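Local coordinates for sporozoite microneme protein essential for cell traversal (Plasmodium berghei, PDB 4U5A) that probably helps Plasmodium sporozoites to traverse host cells, as a four-helix-bundle protein of the micronemes, at residues Y57-I71 and Y178-L192. Residues are numbered along the deposited sequence; the frame is centred on the assembly and turned at random.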
ATOM      1  N   TYR A  57      10.453  -8.571  -7.169  1.00 60.60           N
ATOM      2  CA  TYR A  57       9.439  -8.577  -6.112  1.00 57.56           C
ATOM      3  C   TYR A  57       8.590  -7.306  -6.087  1.00 53.60           C
ATOM      4  O   TYR A  57       7.417  -7.341  -5.723  1.00 50.11           O
ATOM      5  CB  TYR A  57      10.101  -8.764  -4.744  1.00 57.35           C
ATOM      6  CG  TYR A  57      10.367 -10.205  -4.374  1.00 71.49           C
ATOM      7  CD1 TYR A  57       9.967 -11.245  -5.202  1.00 83.28           C
ATOM      8  CD2 TYR A  57      11.015 -10.525  -3.192  1.00 67.18           C
ATOM      9  CE1 TYR A  57      10.211 -12.565  -4.862  1.00 88.17           C
ATOM     10  CE2 TYR A  57      11.259 -11.839  -2.845  1.00 57.11           C
ATOM     11  CZ  TYR A  57      10.858 -12.853  -3.679  1.00 70.02           C
ATOM     12  OH  TYR A  57      11.108 -14.160  -3.325  1.00 73.49           O
ATOM     13  N   SER A  58       9.193  -6.183  -6.464  1.00 46.69           N
ATOM     14  CA  SER A  58       8.536  -4.884  -6.355  1.00 46.90           C
ATOM     15  C   SER A  58       7.442  -4.645  -7.396  1.00 48.59           C
ATOM     16  O   SER A  58       6.707  -3.664  -7.309  1.00 53.65           O
ATOM     17  CB  SER A  58       9.577  -3.769  -6.460  1.00 51.80           C
ATOM     18  OG  SER A  58      10.213  -3.790  -7.726  1.00 65.49           O
ATOM     19  N   PHE A  59       7.328  -5.538  -8.372  1.00 46.79           N
ATOM     20  CA  PHE A  59       6.387  -5.330  -9.469  1.00 51.20           C
ATOM     21  C   PHE A  59       4.968  -5.751  -9.109  1.00 51.15           C
ATOM     22  O   PHE A  59       3.999  -5.194  -9.628  1.00 37.17           O
ATOM     23  CB  PHE A  59       6.856  -6.075 -10.721  1.00 52.08           C
ATOM     24  CG  PHE A  59       8.041  -5.438 -11.395  1.00 70.52           C
ATOM     25  CD1 PHE A  59       8.316  -4.089 -11.212  1.00 77.49           C
ATOM     26  CD2 PHE A  59       8.875  -6.182 -12.216  1.00 65.96           C
ATOM     27  CE1 PHE A  59       9.404  -3.496 -11.830  1.00 76.49           C
ATOM     28  CE2 PHE A  59       9.964  -5.595 -12.837  1.00 64.90           C
ATOM     29  CZ  PHE A  59      10.229  -4.250 -12.645  1.00 74.90           C
ATOM     30  N   VAL A  60       4.845  -6.727  -8.219  1.00 37.99           N
ATOM     31  CA  VAL A  60       3.530  -7.235  -7.843  1.00 44.96           C
ATOM     32  C   VAL A  60       2.713  -6.232  -7.004  1.00 49.36           C
ATOM     33  O   VAL A  60       1.531  -6.039  -7.282  1.00 44.48           O
ATOM     34  CB  VAL A  60       3.649  -8.584  -7.092  1.00 44.54           C
ATOM     35  CG1 VAL A  60       2.276  -9.154  -6.777  1.00 38.41           C
ATOM     36  CG2 VAL A  60       4.436  -9.571  -7.926  1.00 49.31           C
ATOM     37  N   PRO A  61       3.328  -5.583  -5.989  1.00 51.69           N
ATOM     38  CA  PRO A  61       2.527  -4.610  -5.239  1.00 40.43           C
ATOM     39  C   PRO A  61       2.010  -3.467  -6.108  1.00 36.79           C
ATOM     40  O   PRO A  61       0.914  -2.972  -5.847  1.00 36.22           O
ATOM     41  CB  PRO A  61       3.508  -4.085  -4.183  1.00 32.18           C
ATOM     42  CG  PRO A  61       4.467  -5.191  -3.991  1.00 35.66           C
ATOM     43  CD  PRO A  61       4.644  -5.788  -5.354  1.00 53.41           C
ATOM     44  N   GLU A  62       2.769  -3.073  -7.129  1.00 38.51           N
ATOM     45  CA  GLU A  62       2.329  -2.015  -8.038  1.00 40.82           C
ATOM     46  C   GLU A  62       1.119  -2.476  -8.828  1.00 37.66           C
ATOM     47  O   GLU A  62       0.198  -1.702  -9.076  1.00 42.53           O
ATOM     48  CB  GLU A  62       3.456  -1.592  -8.994  1.00 41.07           C
ATOM     49  CG  GLU A  62       3.079  -0.395  -9.874  1.00 47.25           C
ATOM     50  CD  GLU A  62       4.153   0.003 -10.860  1.00 71.02           C
ATOM     51  OE1 GLU A  62       5.222  -0.644 -10.876  1.00 83.81           O
ATOM     52  OE2 GLU A  62       3.931   0.975 -11.619  1.00 86.95           O
ATOM     53  N   GLU A  63       1.123  -3.747  -9.212  1.00 31.70           N
ATOM     54  CA  GLU A  63       0.006  -4.305  -9.948  1.00 34.06           C
ATOM     55  C   GLU A  63      -1.267  -4.310  -9.113  1.00 37.85           C
ATOM     56  O   GLU A  63      -2.344  -3.997  -9.618  1.00 42.78           O
ATOM     57  CB  GLU A  63       0.334  -5.718 -10.431  1.00 40.61           C
ATOM     58  CG  GLU A  63       1.427  -5.776 -11.498  1.00 57.47           C
ATOM     59  CD  GLU A  63       1.785  -7.197 -11.900  1.00 65.97           C
ATOM     60  OE1 GLU A  63       1.627  -8.109 -11.062  1.00 65.05           O
ATOM     61  OE2 GLU A  63       2.220  -7.401 -13.055  1.00 81.84           O
ATOM     62  N   LYS A  64      -1.133  -4.635  -7.832  1.00 34.18           N
ATOM     63  CA  LYS A  64      -2.275  -4.682  -6.929  1.00 31.86           C
ATOM     64  C   LYS A  64      -2.889  -3.302  -6.722  1.00 35.27           C
ATOM     65  O   LYS A  64      -4.103  -3.165  -6.591  1.00 35.67           O
ATOM     66  CB  LYS A  64      -1.861  -5.272  -5.581  1.00 31.33           C
ATOM     67  CG  LYS A  64      -1.402  -6.719  -5.637  1.00 33.98           C
ATOM     68  CD  LYS A  64      -2.572  -7.642  -5.944  1.00 40.91           C
ATOM     69  CE  LYS A  64      -2.127  -9.089  -6.073  1.00 33.53           C
ATOM     70  NZ  LYS A  64      -3.289  -9.982  -6.325  1.00 50.50           N
ATOM     71  N   LEU A  65      -2.044  -2.281  -6.700  1.00 33.66           N
ATOM     72  CA  LEU A  65      -2.518  -0.922  -6.502  1.00 31.44           C
ATOM     73  C   LEU A  65      -3.121  -0.382  -7.797  1.00 27.76           C
ATOM     74  O   LEU A  65      -4.016   0.460  -7.771  1.00 36.72           O
ATOM     75  CB  LEU A  65      -1.377  -0.026  -6.007  1.00 37.70           C
ATOM     76  CG  LEU A  65      -0.874  -0.389  -4.604  1.00 33.23           C
ATOM     77  CD1 LEU A  65       0.177   0.584  -4.108  1.00 46.11           C
ATOM     78  CD2 LEU A  65      -2.023  -0.468  -3.620  1.00 43.15           C
ATOM     79  N   ASN A  66      -2.639  -0.879  -8.931  1.00 34.82           N
ATOM     80  CA  ASN A  66      -3.220  -0.511 -10.214  1.00 31.13           C
ATOM     81  C   ASN A  66      -4.613  -1.119 -10.359  1.00 31.96           C
ATOM     82  O   ASN A  66      -5.486  -0.554 -11.015  1.00 33.04           O
ATOM     83  CB  ASN A  66      -2.317  -0.961 -11.365  1.00 28.41           C
ATOM     84  CG  ASN A  66      -1.126  -0.034 -11.577  1.00 37.51           C
ATOM     85  OD1 ASN A  66      -1.127   1.116 -11.137  1.00 42.20           O
ATOM     86  ND2 ASN A  66      -0.104  -0.537 -12.261  1.00 30.94           N
ATOM     87  N   ILE A  67      -4.817  -2.266  -9.717  1.00 30.39           N
ATOM     88  CA  ILE A  67      -6.118  -2.927  -9.699  1.00 29.59           C
ATOM     89  C   ILE A  67      -7.123  -2.119  -8.877  1.00 31.70           C
ATOM     90  O   ILE A  67      -8.233  -1.847  -9.330  1.00 26.23           O
ATOM     91  CB  ILE A  67      -6.004  -4.357  -9.117  1.00 39.93           C
ATOM     92  CG1 ILE A  67      -5.160  -5.246 -10.035  1.00 35.74           C
ATOM     93  CG2 ILE A  67      -7.379  -4.971  -8.899  1.00 32.04           C
ATOM     94  CD1 ILE A  67      -5.002  -6.664  -9.537  1.00 31.73           C
ATOM     95  N   ILE A  68      -6.716  -1.745  -7.665  1.00 35.99           N
ATOM     96  CA  ILE A  68      -7.535  -0.924  -6.779  1.00 33.13           C
ATOM     97  C   ILE A  68      -7.929   0.389  -7.448  1.00 28.57           C
ATOM     98  O   ILE A  68      -9.092   0.796  -7.421  1.00 33.29           O
ATOM     99  CB  ILE A  68      -6.794  -0.622  -5.462  1.00 29.42           C
ATOM    100  CG1 ILE A  68      -6.442  -1.921  -4.739  1.00 26.25           C
ATOM    101  CG2 ILE A  68      -7.623   0.285  -4.565  1.00 29.46           C
ATOM    102  CD1 ILE A  68      -5.655  -1.706  -3.467  1.00 27.28           C
ATOM    103  N   ASP A  69      -6.946   1.035  -8.065  1.00 30.03           N
ATOM    104  CA  ASP A  69      -7.166   2.278  -8.791  1.00 28.08           C
ATOM    105  C   ASP A  69      -8.160   2.072  -9.928  1.00 34.77           C
ATOM    106  O   ASP A  69      -9.093   2.855 -10.089  1.00 30.14           O
ATOM    107  CB  ASP A  69      -5.832   2.807  -9.331  1.00 35.49           C
ATOM    108  CG  ASP A  69      -5.943   4.199  -9.936  1.00 42.15           C
ATOM    109  OD1 ASP A  69      -7.041   4.792  -9.919  1.00 57.46           O
ATOM    110  OD2 ASP A  69      -4.912   4.707 -10.428  1.00 64.75           O
ATOM    111  N   GLY A  70      -7.976   1.000 -10.694  1.00 35.26           N
ATOM    112  CA  GLY A  70      -8.831   0.753 -11.839  1.00 29.38           C
ATOM    113  C   GLY A  70     -10.230   0.289 -11.482  1.00 30.95           C
ATOM    114  O   GLY A  70     -11.196   0.656 -12.153  1.00 26.96           O
ATOM    115  N   ILE A  71     -10.342  -0.498 -10.414  1.00 27.29           N
ATOM    116  CA  ILE A  71     -11.638  -0.992  -9.959  1.00 24.53           C
ATOM    117  C   ILE A  71     -12.526   0.163  -9.511  1.00 35.01           C
ATOM    118  O   ILE A  71     -13.720   0.202  -9.827  1.00 38.38           O
ATOM    119  CB  ILE A  71     -11.491  -2.027  -8.818  1.00 35.38           C
ATOM    120  CG1 ILE A  71     -11.036  -3.375  -9.384  1.00 39.09           C
ATOM    121  CG2 ILE A  71     -12.810  -2.235  -8.094  1.00 31.03           C
ATOM    122  CD1 ILE A  71     -10.881  -4.462  -8.335  1.00 34.59           C
ATOM    123  N   TYR A 178       7.073 -11.068   2.533  1.00 53.13           N
ATOM    124  CA  TYR A 178       6.569 -10.629   1.236  1.00 46.60           C
ATOM    125  C   TYR A 178       5.230 -11.286   0.887  1.00 52.08           C
ATOM    126  O   TYR A 178       4.332 -10.626   0.365  1.00 39.67           O
ATOM    127  CB  TYR A 178       7.617 -10.902   0.150  1.00 46.14           C
ATOM    128  CG  TYR A 178       7.135 -10.671  -1.261  1.00 57.19           C
ATOM    129  CD1 TYR A 178       7.064  -9.387  -1.790  1.00 49.62           C
ATOM    130  CD2 TYR A 178       6.789 -11.739  -2.078  1.00 45.63           C
ATOM    131  CE1 TYR A 178       6.625  -9.172  -3.082  1.00 45.42           C
ATOM    132  CE2 TYR A 178       6.355 -11.537  -3.370  1.00 51.18           C
ATOM    133  CZ  TYR A 178       6.275 -10.253  -3.868  1.00 61.58           C
ATOM    134  OH  TYR A 178       5.844 -10.054  -5.159  1.00 48.06           O
ATOM    135  N   ASP A 179       5.097 -12.581   1.165  1.00 45.81           N
ATOM    136  CA  ASP A 179       3.850 -13.286   0.883  1.00 39.27           C
ATOM    137  C   ASP A 179       2.694 -12.724   1.708  1.00 44.97           C
ATOM    138  O   ASP A 179       1.561 -12.640   1.233  1.00 56.50           O
ATOM    139  CB  ASP A 179       4.003 -14.781   1.161  1.00 40.59           C
ATOM    140  CG  ASP A 179       4.732 -15.511   0.052  1.00 57.94           C
ATOM    141  OD1 ASP A 179       5.201 -14.848  -0.896  1.00 56.71           O
ATOM    142  OD2 ASP A 179       4.848 -16.752   0.140  1.00 62.34           O
ATOM    143  N   ASP A 180       2.991 -12.323   2.939  1.00 47.43           N
ATOM    144  CA  ASP A 180       1.984 -11.735   3.813  1.00 46.71           C
ATOM    145  C   ASP A 180       1.579 -10.344   3.333  1.00 42.56           C
ATOM    146  O   ASP A 180       0.419  -9.947   3.457  1.00 43.18           O
ATOM    147  CB  ASP A 180       2.505 -11.673   5.252  1.00 42.66           C
ATOM    148  CG  ASP A 180       1.941 -10.499   6.029  1.00 82.22           C
ATOM    149  OD1 ASP A 180       2.620  -9.450   6.089  1.00 89.02           O
ATOM    150  OD2 ASP A 180       0.822 -10.620   6.573  1.00 86.35           O
ATOM    151  N   PHE A 181       2.533  -9.623   2.749  1.00 39.27           N
ATOM    152  CA  PHE A 181       2.278  -8.289   2.216  1.00 28.65           C
ATOM    153  C   PHE A 181       1.310  -8.373   1.047  1.00 42.12           C
ATOM    154  O   PHE A 181       0.289  -7.685   1.023  1.00 45.22           O
ATOM    155  CB  PHE A 181       3.583  -7.631   1.764  1.00 27.76           C
ATOM    156  CG  PHE A 181       3.439  -6.183   1.386  1.00 29.14           C
ATOM    157  CD1 PHE A 181       2.414  -5.409   1.907  1.00 43.81           C
ATOM    158  CD2 PHE A 181       4.320  -5.603   0.487  1.00 37.38           C
ATOM    159  CE1 PHE A 181       2.283  -4.075   1.553  1.00 36.99           C
ATOM    160  CE2 PHE A 181       4.195  -4.272   0.127  1.00 35.28           C
ATOM    161  CZ  PHE A 181       3.175  -3.508   0.660  1.00 35.03           C
ATOM    162  N   ILE A 182       1.633  -9.238   0.091  1.00 43.30           N
ATOM    163  CA  ILE A 182       0.806  -9.427  -1.090  1.00 38.78           C
ATOM    164  C   ILE A 182      -0.560  -9.998  -0.719  1.00 43.54           C
ATOM    165  O   ILE A 182      -1.568  -9.665  -1.342  1.00 43.78           O
ATOM    166  CB  ILE A 182       1.496 -10.364  -2.105  1.00 34.86           C
ATOM    167  CG1 ILE A 182       2.907  -9.860  -2.417  1.00 42.32           C
ATOM    168  CG2 ILE A 182       0.692 -10.458  -3.391  1.00 25.51           C
ATOM    169  CD1 ILE A 182       2.944  -8.442  -2.975  1.00 34.75           C
ATOM    170  N   LYS A 183      -0.596 -10.829   0.317  1.00 41.43           N
ATOM    171  CA  LYS A 183      -1.850 -11.406   0.781  1.00 39.30           C
ATOM    172  C   LYS A 183      -2.758 -10.299   1.328  1.00 50.15           C
ATOM    173  O   LYS A 183      -3.961 -10.286   1.063  1.00 41.10           O
ATOM    174  CB  LYS A 183      -1.590 -12.487   1.834  1.00 38.07           C
ATOM    175  CG  LYS A 183      -2.820 -13.306   2.211  1.00 41.53           C
ATOM    176  CD  LYS A 183      -2.943 -13.532   3.706  1.00 64.63           C
ATOM    177  CE  LYS A 183      -4.248 -14.253   4.024  1.00 70.90           C
ATOM    178  NZ  LYS A 183      -4.401 -14.550   5.474  1.00 73.87           N
ATOM    179  N   ASN A 184      -2.174  -9.369   2.080  1.00 39.32           N
ATOM    180  CA  ASN A 184      -2.926  -8.241   2.629  1.00 46.02           C
ATOM    181  C   ASN A 184      -3.461  -7.325   1.532  1.00 41.34           C
ATOM    182  O   ASN A 184      -4.560  -6.785   1.649  1.00 37.18           O
ATOM    183  CB  ASN A 184      -2.060  -7.429   3.600  1.00 43.99           C
ATOM    184  CG  ASN A 184      -1.965  -8.065   4.973  1.00 41.81           C
ATOM    185  OD1 ASN A 184      -2.922  -8.667   5.458  1.00 54.70           O
ATOM    186  ND2 ASN A 184      -0.806  -7.936   5.606  1.00 56.49           N
ATOM    187  N   LEU A 185      -2.682  -7.157   0.467  1.00 37.12           N
ATOM    188  CA  LEU A 185      -3.105  -6.351  -0.674  1.00 35.60           C
ATOM    189  C   LEU A 185      -4.218  -7.053  -1.442  1.00 41.30           C
ATOM    190  O   LEU A 185      -5.114  -6.409  -1.988  1.00 42.04           O
ATOM    191  CB  LEU A 185      -1.917  -6.065  -1.599  1.00 35.17           C
ATOM    192  CG  LEU A 185      -0.833  -5.129  -1.059  1.00 35.90           C
ATOM    193  CD1 LEU A 185       0.349  -5.052  -2.011  1.00 25.47           C
ATOM    194  CD2 LEU A 185      -1.411  -3.745  -0.821  1.00 29.68           C
ATOM    195  N   THR A 186      -4.164  -8.379  -1.464  1.00 33.86           N
ATOM    196  CA  THR A 186      -5.148  -9.180  -2.178  1.00 38.18           C
ATOM    197  C   THR A 186      -6.504  -9.165  -1.478  1.00 40.17           C
ATOM    198  O   THR A 186      -7.547  -9.070  -2.123  1.00 45.71           O
ATOM    199  CB  THR A 186      -4.660 -10.634  -2.324  1.00 32.85           C
ATOM    200  OG1 THR A 186      -3.486 -10.656  -3.142  1.00 38.21           O
ATOM    201  CG2 THR A 186      -5.721 -11.503  -2.969  1.00 28.46           C
ATOM    202  N   ASP A 187      -6.478  -9.246  -0.153  1.00 43.61           N
ATOM    203  CA  ASP A 187      -7.698  -9.211   0.644  1.00 45.16           C
ATOM    204  C   ASP A 187      -8.297  -7.808   0.690  1.00 42.00           C
ATOM    205  O   ASP A 187      -9.506  -7.646   0.858  1.00 37.93           O
ATOM    206  CB  ASP A 187      -7.423  -9.730   2.055  1.00 41.84           C
ATOM    207  CG  ASP A 187      -7.007 -11.190   2.064  1.00 62.16           C
ATOM    208  OD1 ASP A 187      -7.155 -11.857   1.017  1.00 68.63           O
ATOM    209  OD2 ASP A 187      -6.529 -11.670   3.114  1.00 62.14           O
ATOM    210  N   LEU A 188      -7.446  -6.799   0.533  1.00 41.50           N
ATOM    211  CA  LEU A 188      -7.894  -5.412   0.495  1.00 33.68           C
ATOM    212  C   LEU A 188      -8.694  -5.159  -0.773  1.00 40.76           C
ATOM    213  O   LEU A 188      -9.715  -4.471  -0.754  1.00 38.02           O
ATOM    214  CB  LEU A 188      -6.699  -4.462   0.571  1.00 32.52           C
ATOM    215  CG  LEU A 188      -6.991  -2.997   0.892  1.00 46.05           C
ATOM    216  CD1 LEU A 188      -7.871  -2.880   2.123  1.00 47.86           C
ATOM    217  CD2 LEU A 188      -5.690  -2.242   1.099  1.00 37.20           C
ATOM    218  N   ILE A 189      -8.220  -5.736  -1.872  1.00 33.05           N
ATOM    219  CA  ILE A 189      -8.927  -5.692  -3.145  1.00 32.17           C
ATOM    220  C   ILE A 189     -10.283  -6.372  -2.986  1.00 40.16           C
ATOM    221  O   ILE A 189     -11.284  -5.931  -3.553  1.00 39.80           O
ATOM    222  CB  ILE A 189      -8.107  -6.367  -4.267  1.00 39.18           C
ATOM    223  CG1 ILE A 189      -6.901  -5.501  -4.643  1.00 27.15           C
ATOM    224  CG2 ILE A 189      -8.968  -6.649  -5.493  1.00 34.10           C
ATOM    225  CD1 ILE A 189      -5.998  -6.129  -5.691  1.00 23.95           C
ATOM    226  N   ASN A 190     -10.317  -7.437  -2.191  1.00 36.27           N
ATOM    227  CA  ASN A 190     -11.561  -8.152  -1.947  1.00 43.53           C
ATOM    228  C   ASN A 190     -12.522  -7.307  -1.108  1.00 46.63           C
ATOM    229  O   ASN A 190     -13.725  -7.293  -1.366  1.00 55.08           O
ATOM    230  CB  ASN A 190     -11.285  -9.491  -1.260  1.00 40.72           C
ATOM    231  CG  ASN A 190     -12.527 -10.358  -1.146  1.00 58.73           C
ATOM    232  OD1 ASN A 190     -13.056 -10.837  -2.148  1.00 55.70           O
ATOM    233  ND2 ASN A 190     -12.991 -10.573   0.080  1.00 64.59           N
ATOM    234  N   ASP A 191     -11.988  -6.601  -0.115  1.00 47.40           N
ATOM    235  CA  ASP A 191     -12.800  -5.709   0.711  1.00 48.77           C
ATOM    236  C   ASP A 191     -13.381  -4.563  -0.114  1.00 40.03           C
ATOM    237  O   ASP A 191     -14.525  -4.159   0.089  1.00 36.83           O
ATOM    238  CB  ASP A 191     -11.981  -5.147   1.878  1.00 48.92           C
ATOM    239  CG  ASP A 191     -11.621  -6.204   2.908  1.00 66.25           C
ATOM    240  OD1 ASP A 191     -12.338  -7.224   2.998  1.00 71.43           O
ATOM    241  OD2 ASP A 191     -10.622  -6.009   3.634  1.00 64.01           O
ATOM    242  N   LEU A 192     -12.585  -4.051  -1.049  1.00 42.11           N
ATOM    243  CA  LEU A 192     -13.017  -2.972  -1.931  1.00 37.23           C
ATOM    244  C   LEU A 192     -14.169  -3.414  -2.830  1.00 37.96           C
ATOM    245  O   LEU A 192     -15.147  -2.688  -3.010  1.00 39.52           O
ATOM    246  CB  LEU A 192     -11.847  -2.481  -2.783  1.00 32.99           C
ATOM    247  CG  LEU A 192     -12.172  -1.440  -3.857  1.00 30.45           C
ATOM    248  CD1 LEU A 192     -12.682  -0.156  -3.233  1.00 37.34           C
ATOM    249  CD2 LEU A 192     -10.948  -1.162  -4.708  1.00 30.53           C
TER
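Tyr57 and Tyr178 lay their rings face to face, the centroids 4.3 Å apart and the planes only 11° from parallel. The same phenol that stacks also binds: Tyr178 OH donates to Tyr57 O over 3.2 Å, lying in the carbonyl plane on a lone pair. Tyrosine suits this place because it pairs a broad apolar face with a hydroxyl that can reach backbone. CG of Tyr178 stands anti to its own N (chi1 172°), which carries the ring across to Tyr57, at the end of helix 49-57 just before helix 59-84; Ile182 CG1 lies over the rim of the opposite face.

Further along, Ile182 CD1 fits against Val60 CG1 and the ring of Pro61; Pro61 CG lies 3.7 Å from Ile182 CD1. Lys64 is a knob set among Ile182, Leu185, Thr186 and Ile189, a place a long aliphatic chain can fill while its terminal ammonium group, at the partly exposed edge, finds a hydroxyl acceptor. Bent at its second side-chain torsion, it runs over Leu185 CB and brings NZ to Thr186 OG1 in a weak hydrogen bond of 3.3 Å.

Within the four-helix bundle, segments 59-71 and 178-192 run nearly parallel, in the same direction, their axes approaching to 10.0 Å at 7°. Ile189 returns the knob, its slim branches entering between Lys64, Ile67, Ile68 and Ile71; its CG1 meets Ile68 CG1 at 3.6 Å. Leu192 CD2 reaches Ile68 CG2, also at 3.6 Å.

Thr186 OG1 is itself positioned by donating to Ile182 O (2.8 Å) from above the carbonyl plane, on the face opposite to that used by Thr186 N, so Ile182 O accepts two bonds. Behind, helix 88-126 backs Leu185 and Leu192 through Leu112 and Val101, whereas Phe21 of helix 10-39 packs on Ile68.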